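Local coordinates for protein multicopper oxidase (Pseudomonas thermotolerans, PDB 6VOW) that probably couples the one-electron oxidation of laccase-type substrates to the reduction of dioxygen to water at its copper centres, at residues N225-L236 and L256-P264. Numbering follows the deposited sequence.
Sequences NLDNTVTYRLNL and LGKEYWLGP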
ATOM      1  N   ASN A 225       1.085   4.640  -2.752  1.00 33.20           N
ATOM      2  CA  ASN A 225       1.547   4.063  -4.010  1.00 37.80           C
ATOM      3  C   ASN A 225       0.546   2.969  -4.359  1.00 39.09           C
ATOM      4  O   ASN A 225       0.552   1.864  -3.763  1.00 35.25           O
ATOM      5  CB  ASN A 225       2.988   3.544  -3.889  1.00 39.53           C
ATOM      6  CG  ASN A 225       3.458   2.854  -5.186  1.00 43.12           C
ATOM      7  OD1 ASN A 225       2.645   2.436  -6.022  1.00 37.11           O
ATOM      8  ND2 ASN A 225       4.780   2.744  -5.350  1.00 49.55           N
ATOM      9  N   LEU A 226      -0.349   3.289  -5.291  1.00 34.24           N
ATOM     10  CA  LEU A 226      -1.342   2.373  -5.643  1.00 36.71           C
ATOM     11  C   LEU A 226      -0.954   1.611  -6.870  1.00 47.57           C
ATOM     12  O   LEU A 226      -1.796   0.916  -7.408  1.00 39.59           O
ATOM     13  CB  LEU A 226      -2.724   3.031  -5.786  1.00 30.91           C
ATOM     14  CG  LEU A 226      -3.134   3.876  -4.614  1.00 32.85           C
ATOM     15  CD1 LEU A 226      -4.559   4.321  -4.862  1.00 40.24           C
ATOM     16  CD2 LEU A 226      -3.092   3.105  -3.299  1.00 33.67           C
ATOM     17  N   ASP A 227       0.329   1.619  -7.220  1.00 46.22           N
ATOM     18  CA  ASP A 227       0.780   0.975  -8.404  1.00 40.39           C
ATOM     19  C   ASP A 227       1.033  -0.500  -8.242  1.00 37.62           C
ATOM     20  O   ASP A 227       1.349  -0.936  -7.221  1.00 42.58           O
ATOM     21  CB  ASP A 227       2.015   1.625  -8.939  1.00 42.80           C
ATOM     22  CG  ASP A 227       2.209   1.284 -10.432  1.00 57.00           C
ATOM     23  OD1 ASP A 227       1.402   1.825 -11.268  1.00 43.52           O
ATOM     24  OD2 ASP A 227       3.099   0.387 -10.718  1.00 51.14           O
ATOM     25  N   ASN A 228       0.887  -1.252  -9.315  1.00 43.23           N
ATOM     26  CA  ASN A 228       1.211  -2.716  -9.407  1.00 39.37           C
ATOM     27  C   ASN A 228       2.674  -2.987  -9.287  1.00 38.99           C
ATOM     28  O   ASN A 228       3.022  -4.078  -8.868  1.00 53.23           O
ATOM     29  CB  ASN A 228       0.876  -3.289 -10.819  1.00 49.21           C
ATOM     30  CG  ASN A 228      -0.605  -3.449 -11.087  1.00 52.74           C
ATOM     31  OD1 ASN A 228      -1.396  -2.613 -10.691  1.00 54.00           O
ATOM     32  ND2 ASN A 228      -0.983  -4.524 -11.813  1.00 50.04           N
ATOM     33  N   THR A 229       3.546  -2.091  -9.764  1.00 44.58           N
ATOM     34  CA  THR A 229       5.034  -2.420  -9.884  1.00 41.48           C
ATOM     35  C   THR A 229       6.043  -1.302  -9.590  1.00 41.59           C
ATOM     36  O   THR A 229       7.187  -1.594  -9.190  1.00 45.67           O
ATOM     37  CB  THR A 229       5.381  -3.030 -11.292  1.00 43.71           C
ATOM     38  OG1 THR A 229       5.839  -2.019 -12.183  1.00 56.84           O
ATOM     39  CG2 THR A 229       4.222  -3.621 -11.871  1.00 33.32           C
ATOM     40  N   VAL A 230       5.652  -0.053  -9.802  1.00 38.94           N
ATOM     41  CA  VAL A 230       6.590   1.042  -9.665  1.00 42.80           C
ATOM     42  C   VAL A 230       7.055   1.372  -8.218  1.00 40.71           C
ATOM     43  O   VAL A 230       6.329   1.310  -7.308  1.00 41.26           O
ATOM     44  CB  VAL A 230       6.102   2.277 -10.421  1.00 41.99           C
ATOM     45  CG1 VAL A 230       7.030   3.443 -10.225  1.00 44.01           C
ATOM     46  CG2 VAL A 230       6.006   1.957 -11.901  1.00 47.22           C
ATOM     47  N   THR A 231       8.329   1.619  -8.036  1.00 43.11           N
ATOM     48  CA  THR A 231       8.837   2.268  -6.851  1.00 43.07           C
ATOM     49  C   THR A 231       9.180   3.720  -7.192  1.00 50.20           C
ATOM     50  O   THR A 231      10.075   3.944  -7.938  1.00 49.87           O
ATOM     51  CB  THR A 231      10.062   1.559  -6.379  1.00 40.01           C
ATOM     52  OG1 THR A 231       9.660   0.302  -5.829  1.00 43.47           O
ATOM     53  CG2 THR A 231      10.736   2.347  -5.312  1.00 43.67           C
ATOM     54  N   TYR A 232       8.473   4.677  -6.611  1.00 43.88           N
ATOM     55  CA  TYR A 232       8.693   6.082  -6.850  1.00 40.95           C
ATOM     56  C   TYR A 232       9.758   6.592  -5.888  1.00 41.60           C
ATOM     57  O   TYR A 232       9.634   6.463  -4.683  1.00 39.77           O
ATOM     58  CB  TYR A 232       7.439   6.823  -6.628  1.00 41.69           C
ATOM     59  CG  TYR A 232       6.339   6.324  -7.484  1.00 43.49           C
ATOM     60  CD1 TYR A 232       6.242   6.685  -8.824  1.00 46.33           C
ATOM     61  CD2 TYR A 232       5.328   5.521  -6.937  1.00 50.15           C
ATOM     62  CE1 TYR A 232       5.208   6.179  -9.608  1.00 45.09           C
ATOM     63  CE2 TYR A 232       4.285   5.075  -7.698  1.00 41.98           C
ATOM     64  CZ  TYR A 232       4.244   5.395  -9.034  1.00 39.76           C
ATOM     65  OH  TYR A 232       3.193   4.891  -9.766  1.00 33.83           O
ATOM     66  N   ARG A 233      10.826   7.133  -6.472  1.00 43.52           N
ATOM     67  CA  ARG A 233      11.990   7.657  -5.731  1.00 47.33           C
ATOM     68  C   ARG A 233      11.639   9.056  -5.401  1.00 37.79           C
ATOM     69  O   ARG A 233      12.019  10.003  -6.068  1.00 44.97           O
ATOM     70  CB  ARG A 233      13.260   7.566  -6.572  1.00 49.50           C
ATOM     71  CG  ARG A 233      13.568   6.110  -6.868  1.00 54.06           C
ATOM     72  CD  ARG A 233      14.985   5.870  -7.389  1.00 65.76           C
ATOM     73  NE  ARG A 233      15.381   6.743  -8.514  1.00 78.91           N
ATOM     74  CZ  ARG A 233      14.819   6.756  -9.735  1.00 82.06           C
ATOM     75  NH1 ARG A 233      13.771   5.963 -10.049  1.00 73.48           N
ATOM     76  NH2 ARG A 233      15.307   7.599 -10.665  1.00 73.71           N
ATOM     77  N   LEU A 234      10.791   9.170  -4.408  1.00 39.21           N
ATOM     78  CA  LEU A 234      10.145  10.472  -4.126  1.00 41.89           C
ATOM     79  C   LEU A 234      11.113  11.439  -3.559  1.00 39.16           C
ATOM     80  O   LEU A 234      11.895  11.129  -2.663  1.00 40.70           O
ATOM     81  CB  LEU A 234       9.004  10.310  -3.093  1.00 50.62           C
ATOM     82  CG  LEU A 234       7.739   9.530  -3.425  1.00 49.24           C
ATOM     83  CD1 LEU A 234       6.807   9.575  -2.216  1.00 59.68           C
ATOM     84  CD2 LEU A 234       7.030  10.093  -4.632  1.00 43.19           C
ATOM     85  N   ASN A 235      11.035  12.645  -4.036  1.00 35.73           N
ATOM     86  CA  ASN A 235      11.942  13.684  -3.599  1.00 41.50           C
ATOM     87  C   ASN A 235      11.159  14.926  -3.837  1.00 35.06           C
ATOM     88  O   ASN A 235      10.258  14.900  -4.691  1.00 41.47           O
ATOM     89  CB  ASN A 235      13.299  13.596  -4.335  1.00 42.44           C
ATOM     90  CG  ASN A 235      13.169  13.779  -5.815  1.00 41.55           C
ATOM     91  OD1 ASN A 235      13.023  12.818  -6.582  1.00 52.45           O
ATOM     92  ND2 ASN A 235      13.240  15.008  -6.238  1.00 34.35           N
ATOM     93  N   LEU A 236      11.404  15.958  -3.020  1.00 38.35           N
ATOM     94  CA  LEU A 236      10.629  17.246  -3.138  1.00 44.90           C
ATOM     95  C   LEU A 236      11.610  18.427  -2.990  1.00 54.89           C
ATOM     96  O   LEU A 236      11.720  19.022  -1.921  1.00 47.76           O
ATOM     97  CB  LEU A 236       9.526  17.284  -2.075  1.00 56.66           C
ATOM     98  CG  LEU A 236       8.212  18.055  -2.280  1.00 56.18           C
ATOM     99  CD1 LEU A 236       7.518  18.112  -0.905  1.00 58.56           C
ATOM    100  CD2 LEU A 236       8.382  19.425  -2.863  1.00 66.01           C
ATOM    101  N   LEU A 256      12.574  14.420   5.231  1.00 46.00           N
ATOM    102  CA  LEU A 256      12.583  13.641   4.028  1.00 45.67           C
ATOM    103  C   LEU A 256      14.024  13.346   3.634  1.00 50.85           C
ATOM    104  O   LEU A 256      14.383  12.196   3.498  1.00 55.15           O
ATOM    105  CB  LEU A 256      11.908  14.363   2.892  1.00 37.37           C
ATOM    106  CG  LEU A 256      11.882  13.543   1.621  1.00 45.09           C
ATOM    107  CD1 LEU A 256      11.162  12.198   1.680  1.00 48.47           C
ATOM    108  CD2 LEU A 256      11.166  14.412   0.640  1.00 46.43           C
ATOM    109  N   GLY A 257      14.843  14.383   3.532  1.00 53.37           N
ATOM    110  CA  GLY A 257      16.134  14.289   2.881  1.00 56.98           C
ATOM    111  C   GLY A 257      15.940  14.120   1.365  1.00 59.33           C
ATOM    112  O   GLY A 257      14.955  14.604   0.753  1.00 53.91           O
ATOM    113  N   LYS A 258      16.883  13.388   0.780  1.00 59.55           N
ATOM    114  CA  LYS A 258      17.116  13.324  -0.671  1.00 66.20           C
ATOM    115  C   LYS A 258      15.997  12.595  -1.366  1.00 56.22           C
ATOM    116  O   LYS A 258      15.474  13.070  -2.370  1.00 48.43           O
ATOM    117  CB  LYS A 258      18.459  12.611  -0.967  1.00 75.70           C
ATOM    118  CG  LYS A 258      18.856  12.413  -2.459  1.00 80.45           C
ATOM    119  CD  LYS A 258      18.597  13.599  -3.390  1.00 87.46           C
ATOM    120  CE  LYS A 258      19.283  14.897  -2.950  1.00 98.47           C
ATOM    121  NZ  LYS A 258      20.564  15.187  -3.660  1.00107.78           N
ATOM    122  N   GLU A 259      15.627  11.433  -0.848  1.00 49.79           N
ATOM    123  CA  GLU A 259      14.566  10.719  -1.516  1.00 47.40           C
ATOM    124  C   GLU A 259      13.922   9.728  -0.610  1.00 44.36           C
ATOM    125  O   GLU A 259      14.477   9.338   0.411  1.00 42.78           O
ATOM    126  CB  GLU A 259      15.047  10.077  -2.846  1.00 53.89           C
ATOM    127  CG  GLU A 259      16.321   9.264  -2.716  1.00 51.01           C
ATOM    128  CD  GLU A 259      16.748   8.647  -4.042  1.00 62.36           C
ATOM    129  OE1 GLU A 259      16.374   9.144  -5.143  1.00 62.64           O
ATOM    130  OE2 GLU A 259      17.468   7.639  -3.944  1.00 67.05           O
ATOM    131  N   TYR A 260      12.698   9.389  -0.899  1.00 49.14           N
ATOM    132  CA  TYR A 260      12.121   8.262  -0.182  1.00 52.13           C
ATOM    133  C   TYR A 260      11.643   7.255  -1.235  1.00 42.02           C
ATOM    134  O   TYR A 260      10.935   7.634  -2.149  1.00 47.24           O
ATOM    135  CB  TYR A 260      10.999   8.733   0.729  1.00 51.69           C
ATOM    136  CG  TYR A 260      10.466   7.597   1.533  1.00 38.97           C
ATOM    137  CD1 TYR A 260       9.470   6.764   1.017  1.00 41.64           C
ATOM    138  CD2 TYR A 260      10.952   7.331   2.816  1.00 36.09           C
ATOM    139  CE1 TYR A 260       8.970   5.713   1.756  1.00 35.48           C
ATOM    140  CE2 TYR A 260      10.448   6.306   3.530  1.00 36.61           C
ATOM    141  CZ  TYR A 260       9.426   5.502   2.988  1.00 37.92           C
ATOM    142  OH  TYR A 260       8.953   4.413   3.698  1.00 56.29           O
ATOM    143  N   TRP A 261      12.020   6.004  -1.095  1.00 39.44           N
ATOM    144  CA  TRP A 261      11.643   4.958  -2.069  1.00 42.38           C
ATOM    145  C   TRP A 261      10.315   4.367  -1.672  1.00 39.03           C
ATOM    146  O   TRP A 261      10.226   3.532  -0.739  1.00 41.65           O
ATOM    147  CB  TRP A 261      12.699   3.842  -2.129  1.00 47.96           C
ATOM    148  CG  TRP A 261      13.988   4.259  -2.812  1.00 61.56           C
ATOM    149  CD1 TRP A 261      14.658   5.420  -2.635  1.00 69.75           C
ATOM    150  CD2 TRP A 261      14.743   3.514  -3.765  1.00 63.44           C
ATOM    151  NE1 TRP A 261      15.776   5.450  -3.384  1.00 77.46           N
ATOM    152  CE2 TRP A 261      15.856   4.299  -4.111  1.00 71.66           C
ATOM    153  CE3 TRP A 261      14.571   2.283  -4.382  1.00 66.48           C
ATOM    154  CZ2 TRP A 261      16.824   3.874  -5.018  1.00 77.22           C
ATOM    155  CZ3 TRP A 261      15.514   1.853  -5.293  1.00 81.64           C
ATOM    156  CH2 TRP A 261      16.632   2.645  -5.605  1.00 90.09           C
ATOM    157  N   LEU A 262       9.274   4.820  -2.343  1.00 44.28           N
ATOM    158  CA  LEU A 262       7.923   4.417  -2.059  1.00 41.42           C
ATOM    159  C   LEU A 262       7.650   3.278  -2.978  1.00 33.99           C
ATOM    160  O   LEU A 262       7.318   3.480  -4.159  1.00 36.87           O
ATOM    161  CB  LEU A 262       6.903   5.555  -2.402  1.00 44.59           C
ATOM    162  CG  LEU A 262       5.477   5.392  -1.814  1.00 38.31           C
ATOM    163  CD1 LEU A 262       5.651   5.462  -0.358  1.00 44.15           C
ATOM    164  CD2 LEU A 262       4.569   6.544  -2.158  1.00 42.91           C
ATOM    165  N   GLY A 263       7.809   2.095  -2.462  1.00 33.40           N
ATOM    166  CA  GLY A 263       7.410   0.906  -3.184  1.00 45.54           C
ATOM    167  C   GLY A 263       5.923   0.688  -3.372  1.00 38.69           C
ATOM    168  O   GLY A 263       5.105   1.307  -2.725  1.00 39.09           O
ATOM    169  N   PRO A 264       5.568  -0.246  -4.252  1.00 46.30           N
ATOM    170  CA  PRO A 264       4.128  -0.523  -4.463  1.00 44.71           C
ATOM    171  C   PRO A 264       3.474  -0.936  -3.156  1.00 42.09           C
ATOM    172  O   PRO A 264       4.062  -1.735  -2.326  1.00 38.24           O
ATOM    173  CB  PRO A 264       4.124  -1.626  -5.506  1.00 48.65           C
ATOM    174  CG  PRO A 264       5.503  -1.611  -6.134  1.00 46.98           C
ATOM    175  CD  PRO A 264       6.437  -1.103  -5.097  1.00 43.92           C
TER
HETATM  176  O   HOH W   1      16.781   8.933  -7.591  1.00 78.04           O
HETATM  177  O   HOH W   2      13.675  15.609  -1.181  1.00 52.29           O
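Asn225 holds CG anti to its own N (chi1 177°), which carries the amide over to the 256-264 chain, where ND2 donates to Leu262 O at 2.9 Å. The same ND2 gives its other hydrogen to Val230 O, both acceptors lying in the amide plane, while OD1 takes the N-H of Asp227 in an Asx turn. Leu262 O is gripped twice, since Tyr232 N reaches it from the opposite face of the carbonyl. A leucine in place of Asn225 would probably leave Val230 O and Asp227 N without these mates and Leu262 O with Tyr232 N as its one remaining donor across the contact. Pro264 CG packs 3.3 Å from Val230 O. Beyond the loop, Tyr232-Leu262 and Leu234-Tyr260 form antiparallel hydrogen-bonded pairs. Between them, Arg233 lays CD over one face of the Trp261 six-membered ring, a CH-pi contact 3.9 Å from its centroid. Glu259 OE2 accepts from Trp261 NE1 in the ring plane, and a water links OE1 to Arg233 NE. On the opposite side of the sheet from Arg233 and Trp261, Leu234 CD1 meets Leu262 CD2 at 3.8 Å. In this cupredoxin-like beta-sandwich, strand 260-262 edges its sheet, strand 232-235 pairs antiparallel with strand 280-285 on its other side, and both leucines pack on Ile268 of strand 267-273 in the facing sheet.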